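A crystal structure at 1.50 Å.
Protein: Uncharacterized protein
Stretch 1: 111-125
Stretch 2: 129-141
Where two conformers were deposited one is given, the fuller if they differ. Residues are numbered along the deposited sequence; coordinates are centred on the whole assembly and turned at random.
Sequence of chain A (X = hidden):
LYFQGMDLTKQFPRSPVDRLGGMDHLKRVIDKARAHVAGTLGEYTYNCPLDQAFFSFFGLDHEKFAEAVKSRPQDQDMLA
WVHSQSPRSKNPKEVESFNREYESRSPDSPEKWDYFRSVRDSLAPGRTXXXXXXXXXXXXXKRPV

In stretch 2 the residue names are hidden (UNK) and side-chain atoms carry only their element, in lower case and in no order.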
# COMPACT_ATOMS: atom_id res chain seq x y z
N GLU A 111 -11.04 20.25 4.17
CA GLU A 111 -12.07 19.23 4.37
C GLU A 111 -11.38 17.91 4.73
O GLU A 111 -11.74 17.22 5.69
CB GLU A 111 -12.95 19.07 3.12
CG GLU A 111 -14.04 18.00 3.29
CD GLU A 111 -15.08 17.87 2.16
OE1 GLU A 111 -15.09 18.64 1.16
OE2 GLU A 111 -15.89 16.95 2.28
N LYS A 112 -10.36 17.55 3.96
CA LYS A 112 -9.70 16.27 4.23
C LYS A 112 -8.88 16.35 5.53
O LYS A 112 -8.71 15.34 6.24
CB LYS A 112 -8.78 15.89 3.06
CG LYS A 112 -9.53 15.42 1.84
CD LYS A 112 -8.61 14.89 0.77
CE LYS A 112 -9.35 14.46 -0.49
NZ LYS A 112 -8.34 14.22 -1.57
N TRP A 113 -8.36 17.54 5.85
CA TRP A 113 -7.64 17.72 7.11
C TRP A 113 -8.55 17.48 8.32
O TRP A 113 -8.12 16.86 9.29
CB TRP A 113 -7.07 19.14 7.16
CG TRP A 113 -6.24 19.50 8.32
CD1 TRP A 113 -5.29 18.74 8.96
CD2 TRP A 113 -6.19 20.80 8.91
NE1 TRP A 113 -4.68 19.50 9.94
CE2 TRP A 113 -5.21 20.76 9.93
CE3 TRP A 113 -6.90 22.00 8.70
CZ2 TRP A 113 -4.93 21.88 10.75
CZ3 TRP A 113 -6.62 23.10 9.50
CH2 TRP A 113 -5.63 23.03 10.51
N ASP A 114 -9.80 17.96 8.24
CA ASP A 114 -10.79 17.68 9.30
C ASP A 114 -11.03 16.17 9.45
O ASP A 114 -11.07 15.64 10.57
CB ASP A 114 -12.10 18.41 9.03
CG ASP A 114 -11.98 19.91 9.16
OD1 ASP A 114 -11.00 20.41 9.78
OD2 ASP A 114 -12.88 20.60 8.60
N TYR A 115 -11.18 15.48 8.32
CA TYR A 115 -11.41 14.04 8.34
C TYR A 115 -10.21 13.31 8.97
O TYR A 115 -10.38 12.46 9.87
CB TYR A 115 -11.70 13.55 6.91
CG TYR A 115 -11.71 12.06 6.77
CD1 TYR A 115 -12.44 11.25 7.64
CD2 TYR A 115 -10.98 11.44 5.73
CE1 TYR A 115 -12.45 9.86 7.50
CE2 TYR A 115 -11.02 10.06 5.58
CZ TYR A 115 -11.73 9.28 6.47
OH TYR A 115 -11.73 7.90 6.33
N PHE A 116 -9.00 13.64 8.48
CA PHE A 116 -7.77 13.00 9.00
C PHE A 116 -7.71 13.13 10.52
O PHE A 116 -7.47 12.15 11.25
CB PHE A 116 -6.56 13.70 8.37
CG PHE A 116 -5.22 13.16 8.80
CD1 PHE A 116 -4.53 12.27 7.98
CD2 PHE A 116 -4.67 13.52 10.01
CE1 PHE A 116 -3.27 11.75 8.38
CE2 PHE A 116 -3.42 13.02 10.42
CZ PHE A 116 -2.73 12.11 9.59
N ARG A 117 -7.96 14.34 11.00
CA ARG A 117 -7.85 14.55 12.45
C ARG A 117 -8.94 13.82 13.24
O ARG A 117 -8.68 13.35 14.35
CB ARG A 117 -7.81 16.03 12.78
CG ARG A 117 -6.48 16.64 12.24
CD ARG A 117 -6.42 18.11 12.60
NE ARG A 117 -7.45 18.83 11.87
CZ ARG A 117 -7.77 20.10 12.08
NH1 ARG A 117 -7.14 20.82 13.01
NH2 ARG A 117 -8.73 20.66 11.34
N SER A 118 -10.13 13.69 12.66
CA SER A 118 -11.21 12.93 13.30
C SER A 118 -10.84 11.45 13.43
O SER A 118 -11.14 10.81 14.45
CB SER A 118 -12.48 13.10 12.51
OG SER A 118 -13.53 12.46 13.18
N VAL A 119 -10.23 10.89 12.39
CA VAL A 119 -9.78 9.49 12.44
C VAL A 119 -8.69 9.35 13.49
O VAL A 119 -8.76 8.47 14.36
CB VAL A 119 -9.23 9.01 11.08
CG1 VAL A 119 -8.67 7.59 11.20
CG2 VAL A 119 -10.37 9.02 10.07
N ARG A 120 -7.70 10.22 13.41
CA ARG A 120 -6.56 10.10 14.31
C ARG A 120 -6.99 10.27 15.75
O ARG A 120 -6.51 9.58 16.65
CB ARG A 120 -5.53 11.14 13.99
CG ARG A 120 -4.20 10.87 14.69
CD ARG A 120 -3.39 12.12 14.76
NE ARG A 120 -4.11 13.27 15.32
CZ ARG A 120 -3.83 14.51 14.95
NH1 ARG A 120 -2.87 14.74 14.05
NH2 ARG A 120 -4.51 15.53 15.42
N ASP A 121 -7.87 11.23 15.99
CA ASP A 121 -8.30 11.46 17.38
C ASP A 121 -9.08 10.24 17.94
O ASP A 121 -9.03 9.96 19.16
CB ASP A 121 -9.08 12.77 17.48
CG ASP A 121 -8.19 14.03 17.31
OD1 ASP A 121 -6.92 13.97 17.24
OD2 ASP A 121 -8.79 15.12 17.19
N SER A 122 -9.79 9.52 17.08
CA SER A 122 -10.50 8.29 17.50
C SER A 122 -9.55 7.15 17.84
O SER A 122 -9.88 6.28 18.65
CB SER A 122 -11.54 7.83 16.47
OG SER A 122 -10.94 7.19 15.32
N LEU A 123 -8.37 7.16 17.25
CA LEU A 123 -7.40 6.08 17.46
C LEU A 123 -6.43 6.40 18.56
O LEU A 123 -6.10 5.53 19.38
CB LEU A 123 -6.61 5.80 16.17
CG LEU A 123 -7.36 5.22 14.96
CD1 LEU A 123 -6.51 5.37 13.72
CD2 LEU A 123 -7.73 3.78 15.17
N ALA A 124 -5.93 7.64 18.58
CA ALA A 124 -4.87 8.01 19.52
C ALA A 124 -4.85 9.53 19.69
O ALA A 124 -4.07 10.24 19.02
CB ALA A 124 -3.54 7.48 19.07
N PRO A 125 -5.71 10.09 20.54
CA PRO A 125 -5.81 11.55 20.37
C PRO A 125 -4.60 12.39 20.82
O PRO A 125 -4.53 13.58 20.52
CB PRO A 125 -7.05 11.91 21.20
CG PRO A 125 -7.19 10.80 22.18
CD PRO A 125 -6.73 9.56 21.45
N UNK A 129 1.58 14.61 16.44
CA UNK A 129 2.76 14.48 15.58
C UNK A 129 2.50 13.63 14.34
O UNK A 129 3.33 13.60 13.42
c UNK A 129 3.91 13.86 16.37
o UNK A 129 2.62 12.34 17.70
o UNK A 129 4.28 11.52 16.55
c UNK A 129 3.58 12.48 16.91
N UNK A 130 1.38 12.91 14.33
CA UNK A 130 1.04 12.06 13.17
C UNK A 130 0.22 12.88 12.21
O UNK A 130 -0.91 13.25 12.54
c UNK A 130 0.30 10.75 13.62
c UNK A 130 0.69 8.60 14.95
c UNK A 130 -0.24 9.97 12.39
c UNK A 130 1.27 9.91 14.46
N UNK A 131 0.79 13.18 11.02
CA UNK A 131 0.17 14.11 10.07
C UNK A 131 0.11 13.62 8.64
O UNK A 131 -0.49 14.27 7.78
c UNK A 131 0.89 15.47 10.06
c UNK A 131 0.86 16.16 11.46
o UNK A 131 2.24 15.31 9.59
N UNK A 132 0.71 12.46 8.39
CA UNK A 132 0.71 11.91 7.03
C UNK A 132 -0.17 10.67 6.97
O UNK A 132 -0.33 9.95 7.97
c UNK A 132 2.13 11.50 6.64
c UNK A 132 3.02 12.72 6.53
o UNK A 132 2.66 10.56 7.61
N UNK A 133 -0.75 10.42 5.80
CA UNK A 133 -1.66 9.30 5.63
C UNK A 133 -0.99 7.98 5.94
O UNK A 133 -1.63 7.11 6.56
c UNK A 133 -2.22 9.26 4.21
c UNK A 133 -3.22 10.39 3.91
c UNK A 133 -5.24 9.81 5.46
c UNK A 133 -6.39 12.16 4.28
c UNK A 133 -5.11 11.70 3.92
n UNK A 133 -4.22 12.21 3.00
c UNK A 133 -7.08 11.43 5.23
c UNK A 133 -3.08 11.41 3.00
c UNK A 133 -6.53 10.25 5.80
c UNK A 133 -4.52 10.54 4.50
N UNK A 134 0.24 7.77 5.50
CA UNK A 134 0.83 6.42 5.69
C UNK A 134 1.09 6.15 7.17
O UNK A 134 1.03 4.98 7.61
c UNK A 134 1.66 6.27 3.33
c UNK A 134 2.06 6.17 4.81
c UNK A 134 3.24 7.05 5.18
N UNK A 135 1.35 7.19 7.95
CA UNK A 135 1.54 6.97 9.40
C UNK A 135 0.22 6.70 10.07
O UNK A 135 0.13 5.89 11.01
c UNK A 135 4.48 8.98 10.93
c UNK A 135 6.00 8.90 10.84
c UNK A 135 3.77 8.11 9.89
n UNK A 135 6.57 7.53 11.02
c UNK A 135 2.26 8.15 10.06
N UNK A 136 -0.84 7.36 9.59
CA UNK A 136 -2.17 7.08 10.14
C UNK A 136 -2.57 5.61 9.90
O UNK A 136 -3.14 4.95 10.77
c UNK A 136 -3.21 8.05 9.54
c UNK A 136 -4.52 8.33 11.66
c UNK A 136 -5.54 8.90 9.42
c UNK A 136 -4.60 7.95 10.18
N UNK A 137 -2.27 5.09 8.69
CA UNK A 137 -2.55 3.68 8.41
C UNK A 137 -1.81 2.77 9.41
O UNK A 137 -2.40 1.80 9.91
c UNK A 137 -3.07 3.91 5.89
c UNK A 137 -4.43 3.22 5.93
c UNK A 137 -2.44 3.72 4.52
c UNK A 137 -2.15 3.33 6.98
N UNK A 138 -0.52 3.01 9.65
CA UNK A 138 0.20 2.17 10.62
C UNK A 138 -0.43 2.28 12.00
O UNK A 138 -0.46 1.30 12.75
c UNK A 138 1.68 2.56 10.69
o UNK A 138 3.69 2.29 9.54
o UNK A 138 2.09 0.85 9.08
c UNK A 138 2.53 1.85 9.68
N UNK A 139 -0.88 3.49 12.37
CA UNK A 139 -1.50 3.66 13.70
C UNK A 139 -2.77 2.82 13.78
O UNK A 139 -2.96 2.09 14.79
c UNK A 139 -1.83 5.15 13.92
c UNK A 139 -3.03 6.96 15.15
c UNK A 139 -1.56 5.33 16.35
c UNK A 139 -2.54 5.51 15.22
N UNK A 140 -3.62 2.90 12.75
CA UNK A 140 -4.88 2.15 12.77
C UNK A 140 -4.60 0.64 12.78
O UNK A 140 -5.39 -0.15 13.36
c UNK A 140 -8.35 2.46 11.05
o UNK A 140 -8.33 3.68 10.78
o UNK A 140 -9.42 1.78 10.97
c UNK A 140 -7.08 1.71 11.53
c UNK A 140 -5.77 2.53 11.58
N UNK A 141 -3.49 0.23 12.14
CA UNK A 141 -3.16 -1.18 12.01
C UNK A 141 -2.21 -1.65 13.14
O UNK A 141 -1.53 -2.68 13.05
c UNK A 141 -3.67 -1.29 9.55
c UNK A 141 -3.21 -1.41 8.15
o UNK A 141 -1.99 -1.45 7.86
c UNK A 141 -2.57 -1.45 10.63
o UNK A 141 -4.13 -1.41 7.30

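Position 129 carries two side-chain carbons, the second bearing two oxygens. The CA-to-CB bond points away, and the side chain touches nothing on stretch 1: Asp129. Position 130 has four carbons, forked at the first, with one arm two carbons long, and it touches Phe116 and Arg120; the fork makes it Ile130. Its backbone takes part directly: Arg120 NH1 donates a hydrogen bond to Ile130 O at 2.9 Å, and Phe116 CE2 lies 3.3 Å from the same Ile130 O, at the edge of the ring. The side chain adds an apolar touch, Phe116 CZ to Ile130 CG2, at 4.3 Å.

Position 131 shows one carbon carrying an oxygen and a carbon, its CA-to-CB bond turned away from stretch 1; the backbone makes the contact, its C lying 3.4 Å from Phe116 CZ. It is Thr131. Position 132 repeats that branched pattern, again directed away at CA-to-CB, and its backbone touches Phe116. It is Thr132, the N-cap residue of the second helix. Thr132 O accepts from the backbone N of position 136 at 3.1 Å and lies 3.5 Å from Phe116 CE1, near the ring plane.

Position 133 has one carbon leading to fused five- and six-membered rings that hold eight carbons and one nitrogen, and these rings touch Lys112, Tyr115 and Phe116: only Trp133 fits. Its six-membered ring offers a face to the edge of Phe116, with centroids 5.0 Å apart and planes at 73°; Phe116 CD1 comes within 3.6 Å of Trp133 CZ3. At the indole's own edge, Tyr115 CD2 sits 3.9 Å from Trp133 CH2.

Position 134, one carbon carrying two more, faces away at CA-to-CB: Val134. Position 135, four carbons in a row ending in nitrogen, has no contact with stretch 1: Lys135. Position 136 has four carbons forked at the second, which touch Phe116, Val119, Arg120 and Leu123; the fork makes it Leu136. Its CA-to-CB bond points toward stretch 1. Leu136 CD2 sits over the face of the Phe116 ring, 4.1 Å from its centroid, and is 3.8 Å from Val119 CG1. Leu136 CD1 lies 3.8 Å from Arg120 CB and 4.1 Å from Leu123 CD1.

Position 137 has the same fork but its CA-to-CB bond points away: Leu137. Position 138, two carbons with two oxygens on the second, is out of reach: Asp138. Position 139, four carbons forked at the second, turns its CA-to-CB bond toward stretch 1 and touches Arg120, Leu123 and Ala124: Leu139. Leu139 CD2 is 3.9 Å from Leu123 CB and 4.0 Å from Ala124 CB. Position 140 has three carbons, the third with two oxygens, and touches Val119 and Leu123: Glu140. Glu140 CB lies 3.6 Å from Leu123 CD1. Position 141 has that same composition, directed away at CA-to-CB, and is Glu141.

The rules are legible. The helices run roughly parallel at 29°, their axes approaching to 10.4 Å, and Leu136 is the knob in a hole formed by Phe116, Val119, Arg120 and Leu123. Positions 133, 136, 139 and 140 supply the helical contacts, a spacing that keeps one side of the helix on the partner. Before the helix, Phe116 packs against backbone, while Arg120 satisfies a carbonyl there.

Stretch 2 129-141: DITTWVKLLDLEE
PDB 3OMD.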